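Rik1-associated factor 1 (Schizosaccharomyces pombe, PDB 4O9D) contributes, as a WD-repeat propeller subunit of the Clr4 methyltransferase complex, to establishing heterochromatin by methylation of histone H3. Local coordinates at residues Glu88-Cys96 and Leu104-Ala112. Residues are numbered along the deposited sequence; the frame is centred on the assembly and turned at random.
Sequences EYSTISDLC and LYTGAFDNA. With EDO (1,2-ethanediol), chain D.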
loop_
_atom_site.group_PDB
_atom_site.type_symbol
_atom_site.label_atom_id
_atom_site.label_comp_id
_atom_site.label_asym_id
_atom_site.label_seq_id
_atom_site.Cartn_x
_atom_site.Cartn_y
_atom_site.Cartn_z
ATOM N N GLU A 88 -9.297 10.996 -20.173
ATOM C CA GLU A 88 -9.458 9.695 -19.535
ATOM C C GLU A 88 -8.732 9.723 -18.195
ATOM O O GLU A 88 -7.706 10.379 -18.043
ATOM C CB GLU A 88 -8.920 8.561 -20.420
ATOM C CG GLU A 88 -10.004 7.864 -21.270
ATOM C CD GLU A 88 -9.533 6.543 -21.885
ATOM O OE1 GLU A 88 -10.238 5.511 -21.736
ATOM O OE2 GLU A 88 -8.458 6.539 -22.526
ATOM N N TYR A 89 -9.272 9.008 -17.221
ATOM C CA TYR A 89 -8.695 8.996 -15.884
ATOM C C TYR A 89 -7.400 8.178 -15.810
ATOM O O TYR A 89 -7.244 7.173 -16.513
ATOM C CB TYR A 89 -9.746 8.508 -14.891
ATOM C CG TYR A 89 -10.791 9.569 -14.681
ATOM C CD1 TYR A 89 -10.552 10.635 -13.830
ATOM C CD2 TYR A 89 -11.990 9.541 -15.373
ATOM C CE1 TYR A 89 -11.485 11.618 -13.647
ATOM C CE2 TYR A 89 -12.939 10.531 -15.198
ATOM C CZ TYR A 89 -12.677 11.569 -14.337
ATOM O OH TYR A 89 -13.610 12.560 -14.155
ATOM N N SER A 90 -6.467 8.651 -14.980
ATOM C CA SER A 90 -5.207 7.955 -14.719
ATOM C C SER A 90 -5.269 7.179 -13.401
ATOM O O SER A 90 -5.682 7.713 -12.381
ATOM C CB SER A 90 -4.044 8.949 -14.628
ATOM O OG SER A 90 -4.032 9.851 -15.720
ATOM N N THR A 91 -4.820 5.934 -13.437
ATOM C CA THR A 91 -4.703 5.097 -12.250
ATOM C C THR A 91 -4.209 5.802 -10.980
ATOM O O THR A 91 -3.173 6.461 -10.970
ATOM C CB THR A 91 -3.771 3.930 -12.559
ATOM O OG1 THR A 91 -4.378 3.124 -13.581
ATOM C CG2 THR A 91 -3.512 3.074 -11.299
ATOM N N ILE A 92 -4.948 5.632 -9.894
ATOM C CA ILE A 92 -4.510 6.126 -8.601
ATOM C C ILE A 92 -3.507 5.132 -8.050
ATOM O O ILE A 92 -3.814 3.943 -7.920
ATOM C CB ILE A 92 -5.667 6.274 -7.598
ATOM C CG1 ILE A 92 -6.721 7.242 -8.147
ATOM C CG2 ILE A 92 -5.128 6.758 -6.229
ATOM C CD1 ILE A 92 -6.251 8.664 -8.248
ATOM N N SER A 93 -2.311 5.611 -7.726
ATOM C CA SER A 93 -1.254 4.706 -7.319
ATOM C C SER A 93 -1.127 4.667 -5.792
ATOM O O SER A 93 -0.787 3.638 -5.222
ATOM C CB SER A 93 0.076 5.078 -8.004
ATOM O OG SER A 93 0.478 6.392 -7.652
ATOM N N ASP A 94 -1.425 5.763 -5.114
ATOM C CA ASP A 94 -1.403 5.730 -3.664
ATOM C C ASP A 94 -2.187 6.909 -3.126
ATOM O O ASP A 94 -2.516 7.836 -3.853
ATOM C CB ASP A 94 0.040 5.747 -3.124
ATOM C CG ASP A 94 0.207 4.911 -1.820
ATOM O OD1 ASP A 94 -0.818 4.477 -1.239
ATOM O OD2 ASP A 94 1.364 4.703 -1.382
ATOM N N LEU A 95 -2.503 6.859 -1.846
ATOM C CA LEU A 95 -3.131 7.984 -1.186
ATOM C C LEU A 95 -3.029 7.795 0.306
ATOM O O LEU A 95 -2.872 6.673 0.788
ATOM C CB LEU A 95 -4.588 8.163 -1.626
ATOM C CG LEU A 95 -5.407 6.931 -1.995
ATOM C CD1 LEU A 95 -5.693 6.088 -0.783
ATOM C CD2 LEU A 95 -6.707 7.377 -2.671
ATOM N N CYS A 96 -3.064 8.903 1.033
ATOM C CA CYS A 96 -3.009 8.830 2.480
ATOM C C CYS A 96 -3.565 10.125 3.032
ATOM O O CYS A 96 -3.392 11.186 2.437
ATOM C CB CYS A 96 -1.576 8.601 2.963
ATOM S SG CYS A 96 -0.378 9.728 2.251
ATOM N N LEU A 104 -6.407 15.151 2.112
ATOM C CA LEU A 104 -6.077 13.870 1.498
ATOM C C LEU A 104 -4.987 14.082 0.434
ATOM O O LEU A 104 -5.126 14.944 -0.428
ATOM C CB LEU A 104 -7.319 13.262 0.847
ATOM C CG LEU A 104 -7.119 11.957 0.064
ATOM C CD1 LEU A 104 -6.748 10.791 0.996
ATOM C CD2 LEU A 104 -8.366 11.595 -0.794
ATOM N N TYR A 105 -3.919 13.283 0.492
ATOM C CA TYR A 105 -2.855 13.329 -0.510
ATOM C C TYR A 105 -2.983 12.152 -1.499
ATOM O O TYR A 105 -3.107 10.988 -1.077
ATOM C CB TYR A 105 -1.489 13.262 0.197
ATOM C CG TYR A 105 -1.281 14.283 1.296
ATOM C CD1 TYR A 105 -1.366 15.645 1.026
ATOM C CD2 TYR A 105 -0.963 13.894 2.591
ATOM C CE1 TYR A 105 -1.158 16.589 2.021
ATOM C CE2 TYR A 105 -0.752 14.827 3.603
ATOM C CZ TYR A 105 -0.841 16.185 3.310
ATOM O OH TYR A 105 -0.625 17.149 4.297
ATOM N N THR A 106 -2.960 12.433 -2.803
ATOM C CA THR A 106 -3.041 11.354 -3.800
ATOM C C THR A 106 -1.935 11.410 -4.847
ATOM O O THR A 106 -1.388 12.495 -5.162
ATOM C CB THR A 106 -4.386 11.324 -4.581
ATOM O OG1 THR A 106 -4.562 12.561 -5.278
ATOM C CG2 THR A 106 -5.578 11.066 -3.662
ATOM N N GLY A 107 -1.606 10.233 -5.381
ATOM C CA GLY A 107 -0.614 10.092 -6.432
ATOM C C GLY A 107 -1.209 9.304 -7.595
ATOM O O GLY A 107 -2.053 8.453 -7.402
ATOM N N ALA A 108 -0.776 9.580 -8.812
ATOM C CA ALA A 108 -1.344 8.876 -9.946
ATOM C C ALA A 108 -0.398 8.795 -11.142
ATOM O O ALA A 108 0.707 9.363 -11.156
ATOM C CB ALA A 108 -2.681 9.545 -10.375
ATOM N N PHE A 109 -0.904 8.125 -12.171
ATOM C CA PHE A 109 -0.174 7.880 -13.398
ATOM C C PHE A 109 -0.262 9.086 -14.355
ATOM O O PHE A 109 0.152 9.016 -15.520
ATOM C CB PHE A 109 -0.711 6.609 -14.057
ATOM C CG PHE A 109 -0.248 5.335 -13.407
ATOM C CD1 PHE A 109 0.464 5.356 -12.207
ATOM C CD2 PHE A 109 -0.525 4.105 -14.001
ATOM C CE1 PHE A 109 0.901 4.182 -11.619
ATOM C CE2 PHE A 109 -0.090 2.925 -13.417
ATOM C CZ PHE A 109 0.624 2.967 -12.225
ATOM N N ASP A 110 -0.757 10.207 -13.850
ATOM C CA ASP A 110 -0.604 11.477 -14.569
ATOM C C ASP A 110 0.666 12.243 -14.158
ATOM O O ASP A 110 0.882 13.368 -14.606
ATOM C CB ASP A 110 -1.832 12.363 -14.359
ATOM C CG ASP A 110 -1.954 12.847 -12.934
ATOM O OD1 ASP A 110 -1.353 12.203 -12.039
ATOM O OD2 ASP A 110 -2.658 13.862 -12.711
ATOM N N ASN A 111 1.509 11.629 -13.322
ATOM C CA ASN A 111 2.743 12.266 -12.837
ATOM C C ASN A 111 2.553 13.370 -11.801
ATOM O O ASN A 111 3.451 14.175 -11.623
ATOM C CB ASN A 111 3.554 12.887 -14.000
ATOM C CG ASN A 111 3.882 11.888 -15.089
ATOM O OD1 ASN A 111 3.569 10.685 -14.981
ATOM N ND2 ASN A 111 4.510 12.375 -16.155
ATOM N N ALA A 112 1.400 13.434 -11.144
ATOM C CA ALA A 112 1.124 14.547 -10.229
ATOM C C ALA A 112 0.810 14.081 -8.810
ATOM O O ALA A 112 0.205 13.040 -8.628
ATOM C CB ALA A 112 -0.037 15.418 -10.780
HETATM C C1 EDO D . 1.767 15.448 -18.533
HETATM O O1 EDO D . 2.655 16.206 -17.709
HETATM C C2 EDO D . 1.765 13.996 -18.064
HETATM O O2 EDO D . 0.490 13.709 -17.476
#
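Phe109 lays one face of its ring against Thr91: CB of Thr91 sits 4.0 Å from the centroid of the Phe109 ring and 27° off its normal, a CH-pi contact, with Thr91 CG2 over the rim of that face. With CG beside the backbone N (chi1 -76°), the Phe109 ring runs alongside the Thr91 side chain, while Phe109 N donates to Thr91 O at 3.1 Å, in the carbonyl plane. Were Phe109 an alanine, CB and CG2 of Thr91 would probably lose this apolar cover, with a gap beside Ser93 CB, which lies 3.8 Å from Phe109 CE1. A classic bulge follows, Ser93 and Asp94 both facing Gly107: Ser93 N donates to Gly107 O at 2.9 Å, Gly107 N to Asp94 O at 3.0 Å. Beyond it the antiparallel register resumes, and Leu95 CB packs on Thr106 CG2 at 3.7 Å. Asp110 OD1 closes an Asx turn onto Ala112 N and hydrogen-bonds His78 ND1, while Thr106 OG1 hydrogen-bonds His78 NE2 and Trp116 NE1: the Asp-His-Ser/Thr-Trp tetrad of WD40 blades. Asp94 salt-bridges Lys135, and Leu95 packs on strands 33-38 and 62-66, so this blade's hairpin, 87-97 with 103-108, touches the blades before and after it.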